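Local coordinates for glycosyl hydrolase family 2, TIM barrel domain protein (Parabacteroides merdae ATCC 43184, PDB 6DXU), which probably hydrolyses beta-glucuronides as a family 2 glycoside hydrolase of a human gut bacterium, at residues 199-210 with 223-234. Numbering follows the deposited sequence.
Sequences LPEVSFEQIHLE and KVKTSFYNPEDI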
# COMPACT_ATOMS: atom_id res chain seq x y z
N LEU D 199 -24.79 -18.89 17.69
CA LEU D 199 -25.85 -18.99 16.69
C LEU D 199 -25.87 -20.39 16.12
O LEU D 199 -24.83 -21.05 16.04
CB LEU D 199 -25.63 -17.99 15.54
CG LEU D 199 -25.65 -16.51 15.94
CD1 LEU D 199 -25.16 -15.69 14.76
CD2 LEU D 199 -27.07 -16.10 16.36
N PRO D 200 -27.05 -20.87 15.68
CA PRO D 200 -27.10 -22.10 14.89
C PRO D 200 -26.62 -21.83 13.47
O PRO D 200 -26.20 -20.70 13.16
CB PRO D 200 -28.58 -22.48 14.93
CG PRO D 200 -29.28 -21.15 14.99
CD PRO D 200 -28.38 -20.25 15.82
N GLU D 201 -26.71 -22.83 12.59
CA GLU D 201 -26.26 -22.66 11.20
C GLU D 201 -26.96 -21.50 10.51
O GLU D 201 -26.32 -20.71 9.80
CB GLU D 201 -26.48 -23.95 10.42
CG GLU D 201 -25.47 -25.03 10.71
CD GLU D 201 -25.81 -26.35 10.02
OE1 GLU D 201 -24.87 -27.01 9.54
OE2 GLU D 201 -27.01 -26.69 9.92
N VAL D 202 -28.27 -21.39 10.68
CA VAL D 202 -29.06 -20.38 9.99
C VAL D 202 -29.65 -19.45 11.02
O VAL D 202 -30.36 -19.90 11.93
CB VAL D 202 -30.17 -21.00 9.13
CG1 VAL D 202 -30.91 -19.90 8.38
CG2 VAL D 202 -29.59 -22.02 8.16
N SER D 203 -29.40 -18.15 10.87
CA SER D 203 -29.94 -17.17 11.80
C SER D 203 -30.31 -15.92 11.00
O SER D 203 -30.24 -15.89 9.77
CB SER D 203 -28.95 -16.86 12.93
OG SER D 203 -27.72 -16.39 12.41
N PHE D 204 -30.73 -14.88 11.72
CA PHE D 204 -31.14 -13.62 11.13
C PHE D 204 -30.03 -12.60 11.33
O PHE D 204 -29.62 -12.33 12.47
CB PHE D 204 -32.45 -13.13 11.75
CG PHE D 204 -33.60 -14.10 11.60
CD1 PHE D 204 -34.06 -14.83 12.69
CD2 PHE D 204 -34.22 -14.27 10.38
CE1 PHE D 204 -35.12 -15.73 12.56
CE2 PHE D 204 -35.27 -15.16 10.24
CZ PHE D 204 -35.72 -15.89 11.33
N GLU D 205 -29.54 -12.03 10.23
CA GLU D 205 -28.57 -10.95 10.28
C GLU D 205 -29.23 -9.60 10.54
O GLU D 205 -28.67 -8.77 11.27
CB GLU D 205 -27.78 -10.91 8.96
CG GLU D 205 -26.75 -9.80 8.89
CD GLU D 205 -25.84 -9.92 7.68
OE1 GLU D 205 -26.21 -10.62 6.71
OE2 GLU D 205 -24.77 -9.28 7.68
N GLN D 206 -30.40 -9.37 9.95
CA GLN D 206 -31.16 -8.14 10.13
C GLN D 206 -32.63 -8.51 10.18
O GLN D 206 -33.07 -9.39 9.43
CB GLN D 206 -30.98 -7.16 8.95
CG GLN D 206 -29.57 -6.67 8.60
CD GLN D 206 -29.05 -5.63 9.55
OE1 GLN D 206 -29.80 -5.08 10.36
NE2 GLN D 206 -27.75 -5.32 9.45
N ILE D 207 -33.39 -7.85 11.05
CA ILE D 207 -34.86 -7.93 11.05
C ILE D 207 -35.38 -6.51 10.99
O ILE D 207 -35.16 -5.73 11.93
CB ILE D 207 -35.41 -8.65 12.29
CG1 ILE D 207 -34.89 -10.09 12.34
CG2 ILE D 207 -36.96 -8.64 12.26
CD1 ILE D 207 -35.14 -10.78 13.66
N HIS D 208 -36.08 -6.16 9.92
CA HIS D 208 -36.65 -4.83 9.77
C HIS D 208 -38.16 -4.91 9.75
O HIS D 208 -38.74 -5.61 8.92
CB HIS D 208 -36.11 -4.14 8.51
CG HIS D 208 -34.77 -3.53 8.71
ND1 HIS D 208 -33.76 -3.60 7.77
CD2 HIS D 208 -34.25 -2.84 9.76
CE1 HIS D 208 -32.69 -2.98 8.23
NE2 HIS D 208 -32.96 -2.50 9.43
N LEU D 209 -38.80 -4.20 10.67
CA LEU D 209 -40.25 -4.16 10.80
C LEU D 209 -40.72 -2.80 10.30
O LEU D 209 -40.54 -1.80 10.99
CB LEU D 209 -40.68 -4.40 12.24
CG LEU D 209 -40.06 -5.64 12.88
CD1 LEU D 209 -40.50 -5.77 14.33
CD2 LEU D 209 -40.44 -6.88 12.09
N GLU D 210 -41.29 -2.76 9.10
CA GLU D 210 -41.81 -1.52 8.54
C GLU D 210 -43.27 -1.40 8.93
O GLU D 210 -44.09 -2.19 8.47
CB GLU D 210 -41.70 -1.47 7.02
CG GLU D 210 -40.38 -1.09 6.44
CD GLU D 210 -40.48 -1.02 4.93
OE1 GLU D 210 -40.47 -2.09 4.30
OE2 GLU D 210 -40.60 0.10 4.37
N LYS D 223 -44.80 -4.78 7.47
CA LYS D 223 -43.99 -5.58 6.56
C LYS D 223 -42.79 -6.10 7.34
O LYS D 223 -42.09 -5.31 7.98
CB LYS D 223 -43.52 -4.77 5.35
CG LYS D 223 -44.61 -4.38 4.37
CD LYS D 223 -44.00 -3.75 3.11
CE LYS D 223 -44.81 -2.56 2.63
NZ LYS D 223 -44.45 -2.21 1.22
N VAL D 224 -42.58 -7.41 7.30
CA VAL D 224 -41.51 -8.06 8.03
C VAL D 224 -40.45 -8.44 7.01
O VAL D 224 -40.68 -9.33 6.17
CB VAL D 224 -41.99 -9.29 8.80
CG1 VAL D 224 -40.83 -9.96 9.50
CG2 VAL D 224 -43.11 -8.91 9.82
N LYS D 225 -39.30 -7.77 7.05
CA LYS D 225 -38.21 -8.06 6.14
C LYS D 225 -37.00 -8.53 6.93
O LYS D 225 -36.74 -8.07 8.05
CB LYS D 225 -37.84 -6.83 5.29
CG LYS D 225 -38.93 -6.39 4.33
CD LYS D 225 -38.61 -5.05 3.68
CE LYS D 225 -39.70 -4.63 2.69
NZ LYS D 225 -39.47 -3.25 2.18
N THR D 226 -36.25 -9.45 6.35
CA THR D 226 -35.12 -10.01 7.05
C THR D 226 -33.99 -10.29 6.08
O THR D 226 -34.20 -10.42 4.87
CB THR D 226 -35.51 -11.28 7.81
OG1 THR D 226 -34.44 -11.65 8.68
CG2 THR D 226 -35.79 -12.41 6.84
N SER D 227 -32.77 -10.31 6.62
CA SER D 227 -31.58 -10.80 5.93
C SER D 227 -31.07 -12.00 6.70
O SER D 227 -30.89 -11.93 7.92
CB SER D 227 -30.50 -9.72 5.87
OG SER D 227 -30.93 -8.60 5.11
N PHE D 228 -30.85 -13.11 6.01
CA PHE D 228 -30.38 -14.32 6.67
C PHE D 228 -28.87 -14.35 6.78
O PHE D 228 -28.16 -13.86 5.90
CB PHE D 228 -30.85 -15.57 5.91
CG PHE D 228 -32.30 -15.86 6.10
CD1 PHE D 228 -32.73 -16.62 7.18
CD2 PHE D 228 -33.24 -15.37 5.20
CE1 PHE D 228 -34.07 -16.88 7.36
CE2 PHE D 228 -34.58 -15.63 5.38
CZ PHE D 228 -35.00 -16.39 6.46
N TYR D 229 -28.39 -14.96 7.86
CA TYR D 229 -26.98 -15.30 8.01
C TYR D 229 -26.88 -16.81 7.85
O TYR D 229 -27.44 -17.56 8.65
CB TYR D 229 -26.43 -14.82 9.35
CG TYR D 229 -24.93 -14.95 9.43
CD1 TYR D 229 -24.11 -14.40 8.45
CD2 TYR D 229 -24.32 -15.63 10.48
CE1 TYR D 229 -22.72 -14.52 8.51
CE2 TYR D 229 -22.94 -15.75 10.56
CZ TYR D 229 -22.15 -15.20 9.56
OH TYR D 229 -20.77 -15.32 9.63
N ASN D 230 -26.23 -17.25 6.78
CA ASN D 230 -26.28 -18.64 6.36
C ASN D 230 -24.92 -19.05 5.77
O ASN D 230 -24.83 -19.38 4.58
CB ASN D 230 -27.43 -18.83 5.37
CG ASN D 230 -27.61 -20.28 4.93
OD1 ASN D 230 -26.98 -21.20 5.45
ND2 ASN D 230 -28.49 -20.47 3.95
N PRO D 231 -23.86 -19.04 6.57
CA PRO D 231 -22.52 -19.35 6.03
C PRO D 231 -22.37 -20.78 5.55
O PRO D 231 -21.46 -21.05 4.75
CB PRO D 231 -21.57 -19.04 7.20
CG PRO D 231 -22.43 -19.14 8.43
CD PRO D 231 -23.81 -18.70 8.01
N GLU D 232 -23.20 -21.72 6.02
CA GLU D 232 -23.12 -23.10 5.56
C GLU D 232 -23.94 -23.37 4.31
O GLU D 232 -23.94 -24.50 3.83
CB GLU D 232 -23.59 -24.08 6.65
CG GLU D 232 -22.72 -24.11 7.88
CD GLU D 232 -21.33 -24.68 7.62
OE1 GLU D 232 -21.13 -25.42 6.63
OE2 GLU D 232 -20.44 -24.38 8.44
N ASP D 233 -24.63 -22.36 3.78
CA ASP D 233 -25.36 -22.50 2.51
C ASP D 233 -26.46 -23.57 2.60
O ASP D 233 -26.70 -24.33 1.66
CB ASP D 233 -24.38 -22.79 1.36
CG ASP D 233 -25.05 -22.81 0.01
OD1 ASP D 233 -24.76 -23.74 -0.78
OD2 ASP D 233 -25.90 -21.93 -0.25
N ILE D 234 -27.17 -23.60 3.74
CA ILE D 234 -28.38 -24.42 3.86
C ILE D 234 -29.39 -23.96 2.81
O ILE D 234 -29.66 -22.76 2.68
CB ILE D 234 -28.95 -24.32 5.29
CG1 ILE D 234 -27.90 -24.73 6.34
CG2 ILE D 234 -30.23 -25.14 5.43
CD1 ILE D 234 -27.26 -26.07 6.09
O HOH W 1 -25.47 -21.67 7.39
O HOH W 2 -27.20 -11.59 4.54
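Ser227 O takes two backbone donors, Glu205 N at 2.7 Å and Gln206 N at 3.3 Å, the mark of a classic beta bulge in the antiparallel pairing of 203-210 with 223-229. Beside Ser227, Thr226 turns OG1 away from its backbone N (chi1 -169°) and donates to Gln206 O at 2.7 Å, an oxygen gripped by Ser227 N as well. OG1 also lies 3.1 Å from Phe204 CD2, oblique to the ring, which runs beside that of Phe228, planes 38° apart and CE2 3.6 Å from Phe228 CE1. At the far end, Lys225 reaches diagonally into a salt bridge, NZ 2.6 Å from Glu210 OE1 on the syn side but 25° out of the carboxylate plane. Beyond the strand, Asn230 binds Ile234 twice, OD1 accepting from Ile234 N and ND2 donating to Ile234 O, while a water ties OD1 to Glu201 O and Glu232 N. Replacing Asn230 by an alanine removes both amide bonds and is likely to leave the water without that acceptor and Ile234 less firmly set against Val202. Strand 263-273 pairs with the other edge of 219-229, and strands 286-294 and 297-305 pack over Phe204, as in the immunoglobulin-like beta-sandwich of family 2 enzymes.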